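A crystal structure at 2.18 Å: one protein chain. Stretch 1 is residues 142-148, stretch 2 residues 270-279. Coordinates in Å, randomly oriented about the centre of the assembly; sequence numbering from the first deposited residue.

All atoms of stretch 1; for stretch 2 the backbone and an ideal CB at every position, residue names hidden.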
ATOM      1  N   GLN A 142      12.972  14.274  -9.978  1.00 22.70           N
ATOM      2  CA  GLN A 142      13.354  15.443  -9.195  1.00 23.40           C
ATOM      3  C   GLN A 142      12.496  15.569  -7.945  1.00 22.65           C
ATOM      4  O   GLN A 142      12.986  15.993  -6.892  1.00 23.21           O
ATOM      5  CB  GLN A 142      13.252  16.703 -10.051  1.00 25.49           C
ATOM      6  CG  GLN A 142      14.101  16.651 -11.308  1.00 27.81           C
ATOM      7  CD  GLN A 142      14.122  17.968 -12.054  1.00 30.22           C
ATOM      8  OE1 GLN A 142      13.264  18.232 -12.899  1.00 31.95           O
ATOM      9  NE2 GLN A 142      15.107  18.804 -11.746  1.00 29.77           N
ATOM     10  N   TYR A 143      11.213  15.211  -8.036  1.00 21.71           N
ATOM     11  CA  TYR A 143      10.369  15.236  -6.846  1.00 20.44           C
ATOM     12  C   TYR A 143      10.827  14.194  -5.832  1.00 19.91           C
ATOM     13  O   TYR A 143      10.895  14.477  -4.630  1.00 18.72           O
ATOM     14  CB  TYR A 143       8.902  15.007  -7.216  1.00 19.47           C
ATOM     15  CG  TYR A 143       8.012  14.947  -5.996  1.00 18.38           C
ATOM     16  CD1 TYR A 143       7.541  16.110  -5.400  1.00 18.66           C
ATOM     17  CD2 TYR A 143       7.666  13.731  -5.420  1.00 18.08           C
ATOM     18  CE1 TYR A 143       6.738  16.063  -4.275  1.00 17.26           C
ATOM     19  CE2 TYR A 143       6.865  13.676  -4.295  1.00 17.70           C
ATOM     20  CZ  TYR A 143       6.406  14.846  -3.728  1.00 16.89           C
ATOM     21  OH  TYR A 143       5.610  14.798  -2.609  1.00 18.06           O
ATOM     22  N   LEU A 144      11.144  12.983  -6.296  1.00 20.01           N
ATOM     23  CA  LEU A 144      11.679  11.965  -5.397  1.00 20.28           C
ATOM     24  C   LEU A 144      12.948  12.458  -4.716  1.00 18.64           C
ATOM     25  O   LEU A 144      13.113  12.305  -3.501  1.00 17.44           O
ATOM     26  CB  LEU A 144      11.958  10.675  -6.166  1.00 21.51           C
ATOM     27  CG  LEU A 144      10.755   9.810  -6.532  1.00 22.68           C
ATOM     28  CD1 LEU A 144      11.194   8.674  -7.439  1.00 22.49           C
ATOM     29  CD2 LEU A 144      10.084   9.266  -5.280  1.00 23.91           C
ATOM     30  N   ALA A 145      13.858  13.056  -5.487  1.00 19.30           N
ATOM     31  CA  ALA A 145      15.096  13.574  -4.914  1.00 20.03           C
ATOM     32  C   ALA A 145      14.809  14.607  -3.831  1.00 20.03           C
ATOM     33  O   ALA A 145      15.395  14.562  -2.743  1.00 18.74           O
ATOM     34  CB  ALA A 145      15.966  14.180  -6.016  1.00 20.84           C
ATOM     35  N   GLN A 146      13.907  15.549  -4.113  1.00 21.41           N
ATOM     36  CA  GLN A 146      13.583  16.586  -3.139  1.00 24.33           C
ATOM     37  C   GLN A 146      13.056  15.980  -1.844  1.00 22.06           C
ATOM     38  O   GLN A 146      13.481  16.363  -0.747  1.00 22.63           O
ATOM     39  CB  GLN A 146      12.565  17.559  -3.739  1.00 29.38           C
ATOM     40  CG  GLN A 146      12.113  18.675  -2.794  1.00 33.49           C
ATOM     41  CD  GLN A 146      10.892  18.297  -1.967  1.00 36.26           C
ATOM     42  OE1 GLN A 146      10.941  18.285  -0.737  1.00 37.72           O
ATOM     43  NE2 GLN A 146       9.787  17.998  -2.642  1.00 36.43           N
ATOM     44  N   ARG A 147      12.128  15.027  -1.948  1.00 19.77           N
ATOM     45  CA  ARG A 147      11.533  14.444  -0.749  1.00 18.41           C
ATOM     46  C   ARG A 147      12.554  13.634   0.039  1.00 17.30           C
ATOM     47  O   ARG A 147      12.603  13.718   1.271  1.00 17.22           O
ATOM     48  CB  ARG A 147      10.335  13.570  -1.125  1.00 17.59           C
ATOM     49  CG  ARG A 147       9.159  14.335  -1.708  1.00 17.74           C
ATOM     50  CD  ARG A 147       8.389  15.114  -0.644  1.00 17.21           C
ATOM     51  NE  ARG A 147       7.718  14.224   0.303  1.00 17.44           N
ATOM     52  CZ  ARG A 147       7.843  14.276   1.629  1.00 16.98           C
ATOM     53  NH1 ARG A 147       8.604  15.191   2.215  1.00 17.70           N
ATOM     54  NH2 ARG A 147       7.182  13.404   2.378  1.00 16.52           N
ATOM     55  N   LEU A 148      13.378  12.843  -0.652  1.00 16.52           N
ATOM     56  CA  LEU A 148      14.310  11.963   0.045  1.00 16.65           C
ATOM     57  C   LEU A 148      15.295  12.754   0.898  1.00 15.07           C
ATOM     58  O   LEU A 148      15.674  12.309   1.988  1.00 14.70           O
ATOM     59  CB  LEU A 148      15.056  11.085  -0.958  1.00 18.70           C
ATOM     60  CG  LEU A 148      14.240  10.005  -1.670  1.00 20.69           C
ATOM     61  CD1 LEU A 148      15.138   9.209  -2.601  1.00 21.74           C
ATOM     62  CD2 LEU A 148      13.548   9.087  -0.680  1.00 20.68           C
ATOM     63  N   UNK A 270      -1.593  17.632   2.946  1.00 19.37           N
ATOM     64  CA  UNK A 270      -0.503  16.717   3.253  1.00 18.47           C
ATOM     65  C   UNK A 270       0.522  16.626   2.128  1.00 17.88           C
ATOM     66  O   UNK A 270       0.154  16.661   0.944  1.00 16.64           O
ATOM     67  CB  UNK A 270      -1.064  15.325   3.552  1.00 18.47           C
ATOM     68  N   UNK A 271       1.813  16.499   2.451  1.00 17.94           N
ATOM     69  CA  UNK A 271       2.784  16.104   1.420  1.00 17.59           C
ATOM     70  C   UNK A 271       2.499  14.737   0.829  1.00 16.79           C
ATOM     71  O   UNK A 271       3.043  14.411  -0.234  1.00 16.37           O
ATOM     72  CB  UNK A 271       4.199  16.113   2.003  1.00 17.59           C
ATOM     73  N   UNK A 272       1.663  13.925   1.483  1.00 16.47           N
ATOM     74  CA  UNK A 272       1.357  12.598   0.964  1.00 16.54           C
ATOM     75  C   UNK A 272       0.656  12.675  -0.386  1.00 16.17           C
ATOM     76  O   UNK A 272       0.759  11.741  -1.189  1.00 14.78           O
ATOM     77  CB  UNK A 272       0.490  11.827   1.961  1.00 16.54           C
ATOM     78  N   UNK A 273      -0.064  13.769  -0.656  1.00 17.49           N
ATOM     79  CA  UNK A 273      -0.666  13.938  -1.974  1.00 17.63           C
ATOM     80  C   UNK A 273       0.407  14.019  -3.049  1.00 18.26           C
ATOM     81  O   UNK A 273       0.227  13.497  -4.158  1.00 18.28           O
ATOM     82  CB  UNK A 273      -1.544  15.191  -2.007  1.00 17.63           C
ATOM     83  N   UNK A 274       1.534  14.663  -2.738  1.00 18.24           N
ATOM     84  CA  UNK A 274       2.658  14.654  -3.659  1.00 18.74           C
ATOM     85  C   UNK A 274       3.336  13.299  -3.739  1.00 18.65           C
ATOM     86  O   UNK A 274       3.688  12.834  -4.827  1.00 19.82           O
ATOM     87  CB  UNK A 274       3.679  15.716  -3.246  1.00 18.74           C
ATOM     88  N   UNK A 275       3.536  12.647  -2.589  1.00 17.64           N
ATOM     89  CA  UNK A 275       4.135  11.317  -2.593  1.00 18.10           C
ATOM     90  C   UNK A 275       3.239  10.324  -3.319  1.00 17.79           C
ATOM     91  O   UNK A 275       3.726   9.422  -4.013  1.00 16.25           O
ATOM     92  CB  UNK A 275       4.399  10.843  -1.162  1.00 18.10           C
ATOM     93  N   UNK A 276       1.922  10.475  -3.165  1.00 17.44           N
ATOM     94  CA  UNK A 276       0.980   9.646  -3.907  1.00 16.61           C
ATOM     95  C   UNK A 276       1.124   9.872  -5.405  1.00 17.02           C
ATOM     96  O   UNK A 276       1.055   8.923  -6.194  1.00 16.54           O
ATOM     97  CB  UNK A 276      -0.455   9.938  -3.464  1.00 16.61           C
ATOM     98  N   UNK A 277       1.327  11.126  -5.814  1.00 17.63           N
ATOM     99  CA  UNK A 277       1.568  11.417  -7.223  1.00 17.28           C
ATOM    100  C   UNK A 277       2.798  10.676  -7.730  1.00 17.02           C
ATOM    101  O   UNK A 277       2.826  10.216  -8.878  1.00 17.95           O
ATOM    102  CB  UNK A 277       1.734  12.923  -7.437  1.00 17.28           C
ATOM    103  N   UNK A 278       3.829  10.554  -6.891  1.00 16.23           N
ATOM    104  CA  UNK A 278       5.027   9.832  -7.304  1.00 16.40           C
ATOM    105  C   UNK A 278       4.701   8.384  -7.643  1.00 16.94           C
ATOM    106  O   UNK A 278       5.198   7.843  -8.638  1.00 16.27           O
ATOM    107  CB  UNK A 278       6.091   9.890  -6.206  1.00 16.40           C
ATOM    108  N   UNK A 279       3.860   7.739  -6.831  1.00 17.22           N
ATOM    109  CA  UNK A 279       3.466   6.365  -7.117  1.00 18.36           C
ATOM    110  C   UNK A 279       2.624   6.289  -8.383  1.00 18.11           C
ATOM    111  O   UNK A 279       2.752   5.338  -9.164  1.00 19.26           O
ATOM    112  CB  UNK A 279       2.694   5.774  -5.935  1.00 18.36           C
TER

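Stretch 1 is a helix that presents Tyr143, Leu144 and Arg147 to the second stretch, whose helical part crosses it at 137° between N-to-C directions, with the axes 10.4 Å apart at closest approach.

Position 270 is extended (phi/psi -169/143), and its ideal CB has nothing of stretch 1 within 5.5 Å. It lies just ahead of a helical turn, where a small side chain with an acceptor, such as Ser, Thr, Asp or Asn, could hold a free backbone amide. The residue is Ser270, and Ser270 OG accepts from the backbone N of position 272 at 2.9 Å, a capping bond.

At position 271 the CA-to-CB bond points toward stretch 1, and the ideal CB lies 4.0 Å from Arg147 NH2. Phi of -61° allows proline, while a small aliphatic or an acidic residue would also suit the neighbouring guanidinium. Pro271 is found; its CB sits over one face of the guanidinium, 4.1 Å from Arg147 NH2, a packing contact, while the edge of the group is engaged by position 275.

Positions 272 and 273 are helical and direct CA-to-CB away from stretch 1, which therefore sets little constraint on them; polar or large side chains are equally possible. They are Glu272 and Tyr273, both of which make their side-chain hydrogen bonds elsewhere in the structure.

Position 274 is the most restrictive. Its ideal CB points toward stretch 1 and would stand 2.2 Å from Tyr143 OH, a clash, so with the backbone and the tyrosine as they are only glycine fits. Gly274 lets the phenol come down onto the backbone, with Tyr143 OH 2.9 Å from Gly274 C.

Position 275 points sideways, yet its ideal CB is 4.4 Å from Tyr143 OH and 5.0 Å from Arg147 NE. A hydroxyl able to donate and a positive charge lie close together here, which calls for an acceptor, preferably an anionic one; Asp suits the short reach, while Asn could accept but would bring no charge. The residue is Asp275. With chi1 at -63° (m), its end turns nearer to stretch 1, and Asp275 OD1 accepts from both Tyr143 OH and Arg147 NE, each at 2.7 Å. Arg147 NH2 donates to Asp275 OD2 at 2.9 Å, so the carboxylate meets the guanidinium through two oxygens in a salt bridge.

Position 276 points away and could take almost any helix-compatible residue; it is Phe276. Position 277 points sideways with no stretch 1 atom within 5.5 Å, leaving polar or apolar choices open. The end of Gln277 leads away, and its amide is hydrogen-bonded elsewhere in the structure.

At position 278 CA-to-CB points toward an apolar surface, the ideal CB being 4.1 Å from Leu144 CD2 and 4.2 Å from Tyr143 CD2. A small apolar side chain fits such spacing. Ala278 CB packs at 4.2 Å from both Leu144 CD2 and Tyr143 CD2.

Position 279 again points away, unconstrained by stretch 1, and is Ala279.

Stretch 2, residues 270-279: SPEYGDFQAA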
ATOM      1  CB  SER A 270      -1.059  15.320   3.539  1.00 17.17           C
ATOM      2  OG  SER A 270      -0.012  14.412   3.826  1.00 17.34           O
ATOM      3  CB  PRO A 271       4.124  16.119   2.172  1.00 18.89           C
ATOM      4  CG  PRO A 271       3.898  16.987   3.355  1.00 19.55           C
ATOM      5  CD  PRO A 271       2.467  16.797   3.737  1.00 18.58           C
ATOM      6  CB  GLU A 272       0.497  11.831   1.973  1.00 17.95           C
ATOM      7  CG  GLU A 272       0.155  10.398   1.565  1.00 16.78           C
ATOM      8  CD  GLU A 272       1.353   9.469   1.597  1.00 16.59           C
ATOM      9  OE1 GLU A 272       2.377   9.830   2.216  1.00 16.25           O
ATOM     10  OE2 GLU A 272       1.270   8.373   1.004  1.00 16.33           O
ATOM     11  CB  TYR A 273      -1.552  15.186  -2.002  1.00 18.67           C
ATOM     12  CG  TYR A 273      -2.789  15.049  -1.150  1.00 17.95           C
ATOM     13  CD1 TYR A 273      -3.861  14.275  -1.573  1.00 17.36           C
ATOM     14  CD2 TYR A 273      -2.883  15.684   0.082  1.00 18.60           C
ATOM     15  CE1 TYR A 273      -4.992  14.138  -0.798  1.00 17.21           C
ATOM     16  CE2 TYR A 273      -4.013  15.554   0.866  1.00 18.61           C
ATOM     17  CZ  TYR A 273      -5.063  14.777   0.420  1.00 17.58           C
ATOM     18  OH  TYR A 273      -6.189  14.638   1.192  1.00 18.44           O
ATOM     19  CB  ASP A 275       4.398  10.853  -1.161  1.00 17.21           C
ATOM     20  CG  ASP A 275       5.397  11.728  -0.439  1.00 18.12           C
ATOM     21  OD1 ASP A 275       5.995  12.615  -1.085  1.00 18.60           O
ATOM     22  OD2 ASP A 275       5.582  11.530   0.780  1.00 19.01           O
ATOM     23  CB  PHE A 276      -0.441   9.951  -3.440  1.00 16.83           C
ATOM     24  CG  PHE A 276      -1.497   9.142  -4.130  1.00 17.88           C
ATOM     25  CD1 PHE A 276      -1.405   7.762  -4.193  1.00 18.14           C
ATOM     26  CD2 PHE A 276      -2.598   9.761  -4.693  1.00 18.53           C
ATOM     27  CE1 PHE A 276      -2.382   7.018  -4.821  1.00 17.80           C
ATOM     28  CE2 PHE A 276      -3.582   9.019  -5.318  1.00 19.11           C
ATOM     29  CZ  PHE A 276      -3.472   7.647  -5.382  1.00 18.45           C
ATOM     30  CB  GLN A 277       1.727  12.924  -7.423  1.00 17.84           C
ATOM     31  CG  GLN A 277       1.967  13.345  -8.866  1.00 19.00           C
ATOM     32  CD  GLN A 277       0.798  13.005  -9.771  1.00 18.74           C
ATOM     33  OE1 GLN A 277      -0.241  12.533  -9.311  1.00 17.60           O
ATOM     34  NE2 GLN A 277       0.961  13.248 -11.066  1.00 20.11           N
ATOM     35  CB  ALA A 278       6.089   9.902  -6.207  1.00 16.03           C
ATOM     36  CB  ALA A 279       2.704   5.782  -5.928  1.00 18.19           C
TER
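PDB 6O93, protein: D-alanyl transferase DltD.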